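Local atomic coordinates of variant surface glycoprotein MITAT 1.1 (Trypanosoma brucei brucei, PDB entry 5LY9), a protein that forms a dense coat on the surface of the bloodstream parasite and, by switching among antigenically distinct variants, lets the trypanosome evade the host immune response. Residues 11-16 against 140-145; 51-56 against 318-324; 277-282 against 296-300. All blocks are in the same frame, centred on the assembly; numbering follows the deposited sequence.

Interaction 1: residues 11-16 against 140-145; sequences WKPLCK and LDDQEC
Cys15 and Cys145 are joined by a disulfide of 2.1 Å between their SG atoms, which ties helix 8-21 to the end of the hairpin strand 143-144. The C-S-S-C torsion is -73°, so the bridge has the left-handed sense. Leu140 packs beside it: its CD1 lies 4.1 Å from Cys15 SG, and its CB meets CZ3 of the Trp11 indole at 3.8 Å. Next along the rim of the six-membered ring, Asp141 OD2 stands at the edge by CH2, near the ring plane, while Asp141 OD1 accepts from the backbone N of Thr134 and Trp11 NE1 is bonded to the backbone O of Val125. Gln143 lies across the helix surface. Its CG touches Cys15 CB at 3.5 Å, and the bend at chi2 (49°) turns the amide past Lys16 CG and back to its own strand, where NE2 donates to Glu144 O at 2.7 Å, within the carbonyl plane. At the charged margin of this apolar centre the extended Lys12 chain passes Gln143 in the opposite sense and delivers NZ to Asp142 OD1 at 2.6 Å, a salt bridge on the syn lone pair. Asp142 occupies the type II' turn from Leu140 to Gln143 that reverses the chain between strands 139-140 and 143-144. The whole is a disulfide-bonded contact of helix 8-21 with a beta hairpin in the N-terminal domain of an A-type variant surface glycoprotein.

Interaction 2: residues 51-56 against 318-324; sequences IYLAKN and MVDAEII. With NAG (2-acetamido-2-deoxy-beta-D-glucopyranose), chain C; MAN (alpha-D-mannopyranose), chain B.
Glu322 crosses the Tyr52 ring at about a right angle, its carboxylate plane turned 62° from it, with CB 3.7 Å from Tyr52 CD2 and OE1 beside CE2. One face of the ring carries the amide of Asn56, whose ND2 stands 3.6 Å above the centre. Val319 CG2 packs obliquely near CG of the ring, and at the phenol end OH meets Met318 CG at 3.6 Å. With CG anti to the backbone N (chi1 -176°), Tyr52 reaches from helix 24-55 towards helix 313-321; Leu65 of helix 62-114 also touches it. Glu322 OE2 is gripped from opposite faces of its carboxylate: Lys55 NZ forms a salt bridge at 2.7 Å, and Asn56 ND2 donates at 3.0 Å along an almost straight N-H bond (177°). The same ND2 also donates to Tyr52 O at 3.0 Å, which fixes the amide over the ring. A water links Lys55 NZ to Ile323 O, and a second donates to Glu322 OE1. Next to the Lys55 chain, Ile51 CG2 meets Ile324 CD1. On the side of helix 313-321 turned from helix 24-55, Asp320 OD1 accepts a 2.5 Å bond from NAG O3 of the attached glycan, probably N-linked at Asn266. One carboxylate oxygen thus joins the last residues of helix 24-55 to the turn after helix 313-321, and its two donors would be expected to favour the ionised form of Glu322 beside the buried Tyr52 ring.

Interaction 3: residues 277-282 against 296-300; sequences LKALVK and EATKL
Leu277 opens the contact with CD2 lying 4.3 Å from CD2 of Leu300, at the apolar end of the interface. One position on, Lys278 crosses Glu296 at about a right angle: its CG rests 3.8 Å from Glu296 CB, and its backbone O is 3.5 Å from Glu296 CG. The Lys278 chain then runs on fully extended, leaving NZ 5.0 Å from Glu296 OE1, where a weak attraction is possible, though no salt bridge forms between them. A turn later Val281 projects into the middle of the contact and divides its branches. CG1, anti to the backbone N (chi1 171°), lies 3.8 Å from Lys299 CB and also covers the Glu296 backbone, whereas CG2 meets Leu300 CD2 at 3.6 Å. Lys282 closes the segment, its CB and CD running alongside Glu296 OE2 while its own NZ stays 5.3 Å from that oxygen. The bend of Glu296 at chi2 (88°) sets its carboxylate between these two lysine chains, so its methylenes pack and its charge is left at the rim. Lys299 turns its amino group to Gln63. The two short helix segments cross at right angles, their axes 9.5 Å apart. Helix 275-285 is backed by helix 62-114, where Leu67 meets both Leu277 and Leu280, and Leu280 further touches Asp348 of the second subunit; Leu271 and Leu307 in adjoining loops touch Leu300.

Overall arrangement
Interaction 1 lies across the centre of the elongated chain from interactions 2 and 3, its centre about 58 Å from each of theirs. Those two are neighbours, about 23 Å between centres, and interaction 3 is nested in the loop that interaction 2 closes. All three are partly buried, and helix 62-114 runs beside each. Their chemistry differs: a covalent bridge with a rim salt bridge in interaction 1, a shared carboxylate next to an aromatic ring and a glycan in interaction 2, and aliphatic packing edged by lysines and a glutamate that form no salt bridge with each other in interaction 3, which alone comes within touch of the second subunit.

Interaction 1: residues 11-16 against 140-145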
loop_
_atom_site.group_PDB
_atom_site.type_symbol
_atom_site.label_atom_id
_atom_site.label_comp_id
_atom_site.label_asym_id
_atom_site.label_seq_id
_atom_site.Cartn_x
_atom_site.Cartn_y
_atom_site.Cartn_z
ATOM N N TRP A 11 -21.898 -20.874 -6.293
ATOM C CA TRP A 11 -21.578 -19.450 -6.539
ATOM C C TRP A 11 -21.827 -18.523 -5.356
ATOM O O TRP A 11 -21.241 -17.441 -5.276
ATOM C CB TRP A 11 -22.239 -18.895 -7.816
ATOM C CG TRP A 11 -23.684 -18.943 -7.888
ATOM C CD1 TRP A 11 -24.440 -19.855 -8.570
ATOM C CD2 TRP A 11 -24.623 -18.023 -7.310
ATOM N NE1 TRP A 11 -25.760 -19.552 -8.427
ATOM C CE2 TRP A 11 -25.905 -18.422 -7.709
ATOM C CE3 TRP A 11 -24.506 -16.898 -6.532
ATOM C CZ2 TRP A 11 -27.012 -17.787 -7.293
ATOM C CZ3 TRP A 11 -25.575 -16.262 -6.159
ATOM C CH2 TRP A 11 -26.852 -16.694 -6.532
ATOM N N LYS A 12 -22.727 -18.841 -4.471
ATOM C CA LYS A 12 -22.935 -17.927 -3.320
ATOM C C LYS A 12 -21.680 -17.743 -2.463
ATOM O O LYS A 12 -21.353 -16.594 -2.108
ATOM C CB LYS A 12 -24.144 -18.311 -2.508
ATOM C CG LYS A 12 -25.447 -17.745 -3.144
ATOM C CD LYS A 12 -26.659 -18.059 -2.207
ATOM C CE LYS A 12 -27.914 -17.581 -2.914
ATOM N NZ LYS A 12 -29.120 -17.785 -2.063
ATOM N N PRO A 13 -20.921 -18.815 -2.262
ATOM C CA PRO A 13 -19.646 -18.611 -1.531
ATOM C C PRO A 13 -18.671 -17.689 -2.282
ATOM O O PRO A 13 -17.858 -16.992 -1.632
ATOM C CB PRO A 13 -19.093 -20.027 -1.388
ATOM C CG PRO A 13 -20.297 -20.860 -1.330
ATOM C CD PRO A 13 -21.296 -20.241 -2.286
ATOM N N LEU A 14 -18.683 -17.694 -3.612
ATOM C CA LEU A 14 -17.879 -16.774 -4.360
ATOM C C LEU A 14 -18.352 -15.347 -4.199
ATOM O O LEU A 14 -17.526 -14.442 -4.085
ATOM C CB LEU A 14 -17.801 -17.134 -5.871
ATOM C CG LEU A 14 -17.036 -18.467 -6.126
ATOM C CD1 LEU A 14 -17.341 -18.940 -7.519
ATOM C CD2 LEU A 14 -15.542 -18.328 -5.911
ATOM N N CYS A 15 -19.666 -15.135 -4.230
ATOM C CA CYS A 15 -20.241 -13.786 -3.912
ATOM C C CYS A 15 -19.831 -13.288 -2.503
ATOM O O CYS A 15 -19.442 -12.168 -2.316
ATOM C CB CYS A 15 -21.743 -13.760 -4.011
ATOM S SG CYS A 15 -22.348 -13.953 -5.706
ATOM N N LYS A 16 -19.866 -14.174 -1.516
ATOM C CA LYS A 16 -19.421 -13.832 -0.163
ATOM C C LYS A 16 -17.957 -13.459 -0.161
ATOM O O LYS A 16 -17.572 -12.493 0.499
ATOM C CB LYS A 16 -19.681 -15.010 0.811
ATOM C CG LYS A 16 -21.155 -15.239 1.109
ATOM C CD LYS A 16 -21.354 -16.598 1.799
ATOM C CE LYS A 16 -20.920 -16.709 3.189
ATOM N NZ LYS A 16 -21.356 -17.985 3.894
ATOM N N LEU A 140 -27.597 -10.905 -5.820
ATOM C CA LEU A 140 -28.023 -12.011 -6.635
ATOM C C LEU A 140 -28.795 -12.891 -5.706
ATOM O O LEU A 140 -28.284 -13.401 -4.747
ATOM C CB LEU A 140 -26.826 -12.813 -7.201
ATOM C CG LEU A 140 -26.264 -12.377 -8.496
ATOM C CD1 LEU A 140 -25.022 -13.265 -8.804
ATOM C CD2 LEU A 140 -27.283 -12.419 -9.621
ATOM N N ASP A 141 -30.072 -13.053 -6.033
ATOM C CA ASP A 141 -31.071 -13.490 -5.066
ATOM C C ASP A 141 -30.918 -12.786 -3.729
ATOM O O ASP A 141 -31.058 -11.559 -3.608
ATOM C CB ASP A 141 -30.997 -14.989 -4.958
ATOM C CG ASP A 141 -31.519 -15.715 -6.234
ATOM O OD1 ASP A 141 -32.424 -15.259 -7.056
ATOM O OD2 ASP A 141 -30.983 -16.803 -6.349
ATOM N N ASP A 142 -30.662 -13.514 -2.702
ATOM C CA ASP A 142 -30.585 -12.799 -1.442
ATOM C C ASP A 142 -29.150 -12.487 -1.039
ATOM O O ASP A 142 -28.952 -12.100 0.075
ATOM C CB ASP A 142 -31.295 -13.598 -0.364
ATOM C CG ASP A 142 -30.762 -14.993 -0.194
ATOM O OD1 ASP A 142 -30.139 -15.546 -1.140
ATOM O OD2 ASP A 142 -31.024 -15.583 0.916
ATOM N N GLN A 143 -28.160 -12.706 -1.909
ATOM C CA GLN A 143 -26.754 -12.608 -1.531
ATOM C C GLN A 143 -26.141 -11.345 -2.156
ATOM O O GLN A 143 -26.202 -11.182 -3.379
ATOM C CB GLN A 143 -26.027 -13.847 -2.036
ATOM C CG GLN A 143 -24.522 -13.902 -1.829
ATOM C CD GLN A 143 -24.039 -13.574 -0.448
ATOM O OE1 GLN A 143 -24.472 -14.270 0.485
ATOM N NE2 GLN A 143 -23.104 -12.527 -0.274
ATOM N N GLU A 144 -25.532 -10.498 -1.336
ATOM C CA GLU A 144 -24.774 -9.394 -1.884
ATOM C C GLU A 144 -23.695 -9.963 -2.824
ATOM O O GLU A 144 -22.953 -10.909 -2.482
ATOM C CB GLU A 144 -24.150 -8.596 -0.782
ATOM C CG GLU A 144 -23.411 -7.400 -1.202
ATOM C CD GLU A 144 -24.184 -6.255 -1.814
ATOM O OE1 GLU A 144 -25.422 -6.270 -1.925
ATOM O OE2 GLU A 144 -23.478 -5.244 -2.161
ATOM N N CYS A 145 -23.646 -9.394 -4.012
ATOM C CA CYS A 145 -22.695 -9.798 -5.040
ATOM C C CYS A 145 -22.417 -8.641 -6.008
ATOM O O CYS A 145 -22.833 -8.687 -7.189
ATOM C CB CYS A 145 -23.248 -11.016 -5.752
ATOM S SG CYS A 145 -21.965 -12.019 -6.539
#

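Interaction 2: residues 51-56 against 318-324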
loop_
_atom_site.group_PDB
_atom_site.type_symbol
_atom_site.label_atom_id
_atom_site.label_comp_id
_atom_site.label_asym_id
_atom_site.label_seq_id
_atom_site.Cartn_x
_atom_site.Cartn_y
_atom_site.Cartn_z
ATOM N N ILE A 51 11.786 17.803 25.709
ATOM C CA ILE A 51 11.416 19.122 26.109
ATOM C C ILE A 51 11.591 19.299 27.641
ATOM O O ILE A 51 12.142 20.292 28.102
ATOM C CB ILE A 51 9.929 19.424 25.718
ATOM C CG1 ILE A 51 9.761 19.570 24.190
ATOM C CG2 ILE A 51 9.432 20.642 26.498
ATOM C CD1 ILE A 51 8.330 19.306 23.696
ATOM N N TYR A 52 11.147 18.302 28.406
ATOM C CA TYR A 52 11.286 18.368 29.856
ATOM C C TYR A 52 12.782 18.507 30.216
ATOM O O TYR A 52 13.180 19.308 31.089
ATOM C CB TYR A 52 10.773 17.111 30.489
ATOM C CG TYR A 52 10.805 17.180 31.991
ATOM C CD1 TYR A 52 11.904 16.832 32.678
ATOM C CD2 TYR A 52 9.631 17.522 32.692
ATOM C CE1 TYR A 52 11.925 16.928 34.089
ATOM C CE2 TYR A 52 9.619 17.569 34.089
ATOM C CZ TYR A 52 10.761 17.286 34.761
ATOM O OH TYR A 52 10.781 17.360 36.155
ATOM N N LEU A 53 13.622 17.698 29.589
ATOM C CA LEU A 53 15.046 17.781 29.857
ATOM C C LEU A 53 15.616 19.114 29.472
ATOM O O LEU A 53 16.482 19.672 30.206
ATOM C CB LEU A 53 15.775 16.704 29.108
ATOM C CG LEU A 53 15.563 15.308 29.655
ATOM C CD1 LEU A 53 15.934 14.246 28.623
ATOM C CD2 LEU A 53 16.407 15.135 30.883
ATOM N N ALA A 54 15.247 19.600 28.290
ATOM C CA ALA A 54 15.768 20.910 27.885
ATOM C C ALA A 54 15.350 22.040 28.805
ATOM O O ALA A 54 16.139 22.986 29.013
ATOM C CB ALA A 54 15.363 21.228 26.474
ATOM N N LYS A 55 14.166 21.908 29.370
ATOM C CA LYS A 55 13.579 22.917 30.227
ATOM C C LYS A 55 14.154 22.794 31.616
ATOM O O LYS A 55 14.209 23.806 32.353
ATOM C CB LYS A 55 12.099 22.737 30.212
ATOM C CG LYS A 55 11.282 23.726 31.009
ATOM C CD LYS A 55 9.795 23.561 30.731
ATOM C CE LYS A 55 8.990 24.628 31.452
ATOM N NZ LYS A 55 9.008 24.402 32.925
ATOM N N ASN A 56 14.636 21.593 31.973
ATOM C CA ASN A 56 15.037 21.278 33.357
ATOM C C ASN A 56 16.410 20.635 33.456
ATOM O O ASN A 56 16.530 19.469 33.844
ATOM C CB ASN A 56 14.016 20.392 34.038
ATOM C CG ASN A 56 12.668 21.044 34.219
ATOM O OD1 ASN A 56 12.440 21.779 35.161
ATOM N ND2 ASN A 56 11.762 20.729 33.370
ATOM N N MET A 318 5.515 12.792 35.594
ATOM C CA MET A 318 6.210 14.039 35.827
ATOM C C MET A 318 6.412 14.831 34.538
ATOM O O MET A 318 6.158 16.016 34.471
ATOM C CB MET A 318 7.534 13.706 36.515
ATOM C CG MET A 318 8.316 14.866 36.950
ATOM S SD MET A 318 9.672 14.251 38.025
ATOM C CE MET A 318 10.724 13.589 36.785
ATOM N N VAL A 319 6.753 14.140 33.451
ATOM C CA VAL A 319 6.884 14.811 32.160
ATOM C C VAL A 319 5.527 15.388 31.694
ATOM O O VAL A 319 5.439 16.537 31.267
ATOM C CB VAL A 319 7.467 13.789 31.142
ATOM C CG1 VAL A 319 7.334 14.280 29.741
ATOM C CG2 VAL A 319 8.931 13.579 31.462
ATOM N N ASP A 320 4.501 14.563 31.769
ATOM C CA ASP A 320 3.127 14.953 31.376
ATOM C C ASP A 320 2.575 16.183 32.115
ATOM O O ASP A 320 1.923 17.019 31.509
ATOM C CB ASP A 320 2.154 13.805 31.587
ATOM C CG ASP A 320 2.267 12.724 30.510
ATOM O OD1 ASP A 320 2.895 12.962 29.438
ATOM O OD2 ASP A 320 1.730 11.612 30.774
ATOM N N ALA A 321 2.925 16.338 33.380
ATOM C CA ALA A 321 2.421 17.437 34.193
ATOM C C ALA A 321 3.145 18.750 33.930
ATOM O O ALA A 321 2.704 19.815 34.365
ATOM C CB ALA A 321 2.623 17.028 35.656
ATOM N N GLU A 322 4.267 18.700 33.213
ATOM C CA GLU A 322 5.106 19.850 33.059
ATOM C C GLU A 322 4.371 20.873 32.180
ATOM O O GLU A 322 3.939 20.544 31.103
ATOM C CB GLU A 322 6.488 19.480 32.495
ATOM C CG GLU A 322 7.478 20.632 32.415
ATOM C CD GLU A 322 8.140 20.997 33.760
ATOM O OE1 GLU A 322 7.795 20.395 34.788
ATOM O OE2 GLU A 322 9.044 21.874 33.752
ATOM N N ILE A 323 4.255 22.104 32.662
ATOM C CA ILE A 323 3.522 23.120 31.947
ATOM C C ILE A 323 4.400 23.875 30.963
ATOM O O ILE A 323 5.490 24.302 31.297
ATOM C CB ILE A 323 2.902 24.165 32.922
ATOM C CG1 ILE A 323 1.887 23.497 33.805
ATOM C CG2 ILE A 323 2.263 25.334 32.149
ATOM C CD1 ILE A 323 0.587 23.311 33.103
ATOM N N ILE A 324 3.920 24.001 29.743
ATOM C CA ILE A 324 4.555 24.833 28.760
ATOM C C ILE A 324 3.806 26.155 28.721
ATOM O O ILE A 324 2.635 26.205 28.363
ATOM C CB ILE A 324 4.484 24.179 27.341
ATOM C CG1 ILE A 324 4.992 22.734 27.392
ATOM C CG2 ILE A 324 5.256 25.034 26.370
ATOM C CD1 ILE A 324 6.346 22.580 28.054
HETATM C C1 NAG C . 1.937 8.663 26.127
HETATM C C2 NAG C . 2.334 10.067 26.466
HETATM C C3 NAG C . 1.249 10.823 27.233
HETATM C C4 NAG C . -0.105 10.700 26.527
HETATM C C5 NAG C . -0.342 9.213 26.294
HETATM C C6 NAG C . -1.662 8.874 25.630
HETATM C C7 NAG C . 4.578 10.875 26.895
HETATM C C8 NAG C . 5.706 10.945 27.864
HETATM N N2 NAG C . 3.546 10.159 27.276
HETATM O O3 NAG C . 1.576 12.230 27.402
HETATM O O4 NAG C . -1.186 11.435 27.207
HETATM O O5 NAG C . 0.709 8.680 25.446
HETATM O O6 NAG C . -1.696 9.549 24.401
HETATM O O7 NAG C . 4.610 11.377 25.799
HETATM C C1 MAN B . -2.851 12.930 32.761
HETATM C C2 MAN B . -4.079 13.214 33.604
HETATM C C3 MAN B . -4.702 14.472 33.047
HETATM C C4 MAN B . -3.704 15.630 33.010
HETATM C C5 MAN B . -2.331 15.281 32.402
HETATM C C6 MAN B . -1.202 16.202 32.885
HETATM O O2 MAN B . -3.716 13.316 35.009
HETATM O O3 MAN B . -5.845 14.709 33.883
HETATM O O4 MAN B . -4.260 16.664 32.222
HETATM O O5 MAN B . -1.921 13.997 32.807
HETATM O O6 MAN B . -0.527 15.713 34.092
HETATM O O HOH W 1 6.563 25.653 33.573
HETATM O O HOH W 2 9.549 21.003 36.901
#

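Interaction 3: residues 277-282 against 296-300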
loop_
_atom_site.group_PDB
_atom_site.type_symbol
_atom_site.label_atom_id
_atom_site.label_comp_id
_atom_site.label_asym_id
_atom_site.label_seq_id
_atom_site.Cartn_x
_atom_site.Cartn_y
_atom_site.Cartn_z
ATOM N N LEU A 277 15.221 -0.934 25.903
ATOM C CA LEU A 277 15.548 -0.287 27.188
ATOM C C LEU A 277 16.867 -0.802 27.735
ATOM O O LEU A 277 17.743 -0.040 28.136
ATOM C CB LEU A 277 14.387 -0.461 28.210
ATOM C CG LEU A 277 14.403 0.507 29.386
ATOM C CD1 LEU A 277 14.187 1.919 28.903
ATOM C CD2 LEU A 277 13.377 0.068 30.426
ATOM N N LYS A 278 16.999 -2.103 27.803
ATOM C CA LYS A 278 18.158 -2.709 28.411
ATOM C C LYS A 278 19.411 -2.306 27.639
ATOM O O LYS A 278 20.452 -1.989 28.248
ATOM C CB LYS A 278 17.983 -4.265 28.399
ATOM C CG LYS A 278 19.124 -4.999 29.053
ATOM C CD LYS A 278 19.045 -6.478 28.756
ATOM C CE LYS A 278 19.966 -7.168 29.724
ATOM N NZ LYS A 278 20.137 -8.595 29.280
ATOM N N ALA A 279 19.311 -2.334 26.294
ATOM C CA ALA A 279 20.509 -1.989 25.438
ATOM C C ALA A 279 20.921 -0.559 25.648
ATOM O O ALA A 279 22.127 -0.239 25.679
ATOM C CB ALA A 279 20.226 -2.226 23.994
ATOM N N LEU A 280 19.936 0.324 25.836
ATOM C CA LEU A 280 20.286 1.752 26.064
ATOM C C LEU A 280 20.925 2.012 27.444
ATOM O O LEU A 280 21.599 3.012 27.599
ATOM C CB LEU A 280 19.093 2.665 25.885
ATOM C CG LEU A 280 18.684 2.869 24.441
ATOM C CD1 LEU A 280 17.278 3.362 24.369
ATOM C CD2 LEU A 280 19.679 3.805 23.817
ATOM N N VAL A 281 20.688 1.139 28.436
ATOM C CA VAL A 281 21.290 1.293 29.708
ATOM C C VAL A 281 22.801 1.185 29.503
ATOM O O VAL A 281 23.584 1.986 30.012
ATOM C CB VAL A 281 20.732 0.302 30.752
ATOM C CG1 VAL A 281 21.561 0.349 32.048
ATOM C CG2 VAL A 281 19.246 0.633 31.058
ATOM N N LYS A 282 23.178 0.204 28.731
ATOM C CA LYS A 282 24.568 -0.057 28.417
ATOM C C LYS A 282 25.127 1.040 27.495
ATOM O O LYS A 282 26.138 1.647 27.830
ATOM C CB LYS A 282 24.706 -1.394 27.758
ATOM C CG LYS A 282 26.188 -1.661 27.472
ATOM C CD LYS A 282 26.396 -3.057 26.982
ATOM C CE LYS A 282 27.883 -3.268 26.657
ATOM N NZ LYS A 282 27.960 -4.466 25.795
ATOM N N GLU A 296 23.049 -4.137 33.624
ATOM C CA GLU A 296 21.849 -3.366 33.194
ATOM C C GLU A 296 20.697 -3.449 34.171
ATOM O O GLU A 296 20.067 -2.403 34.510
ATOM C CB GLU A 296 21.396 -3.723 31.788
ATOM C CG GLU A 296 22.421 -3.434 30.723
ATOM C CD GLU A 296 23.383 -4.574 30.490
ATOM O OE1 GLU A 296 23.450 -5.511 31.296
ATOM O OE2 GLU A 296 24.113 -4.542 29.481
ATOM N N ALA A 297 20.418 -4.666 34.612
ATOM C CA ALA A 297 19.395 -4.910 35.627
ATOM C C ALA A 297 19.658 -4.170 36.933
ATOM O O ALA A 297 18.753 -3.522 37.511
ATOM C CB ALA A 297 19.238 -6.408 35.903
ATOM N N THR A 298 20.909 -4.203 37.368
ATOM C CA THR A 298 21.321 -3.506 38.589
ATOM C C THR A 298 21.151 -2.041 38.448
ATOM O O THR A 298 20.629 -1.419 39.344
ATOM C CB THR A 298 22.789 -3.803 38.876
ATOM O OG1 THR A 298 22.888 -5.208 39.124
ATOM C CG2 THR A 298 23.241 -3.064 40.085
ATOM N N LYS A 299 21.542 -1.463 37.301
ATOM C CA LYS A 299 21.386 -0.034 37.105
ATOM C C LYS A 299 19.908 0.345 37.047
ATOM O O LYS A 299 19.489 1.361 37.576
ATOM C CB LYS A 299 22.070 0.393 35.825
ATOM C CG LYS A 299 21.930 1.865 35.543
ATOM C CD LYS A 299 22.660 2.658 36.579
ATOM C CE LYS A 299 22.901 4.001 36.053
ATOM N NZ LYS A 299 23.611 4.881 37.056
ATOM N N LEU A 300 19.089 -0.464 36.345
ATOM C CA LEU A 300 17.654 -0.194 36.298
ATOM C C LEU A 300 17.009 -0.189 37.687
ATOM O O LEU A 300 16.109 0.630 37.955
ATOM C CB LEU A 300 16.878 -1.187 35.393
ATOM C CG LEU A 300 17.204 -1.085 33.900
ATOM C CD1 LEU A 300 16.783 -2.329 33.140
ATOM C CD2 LEU A 300 16.493 0.125 33.359
#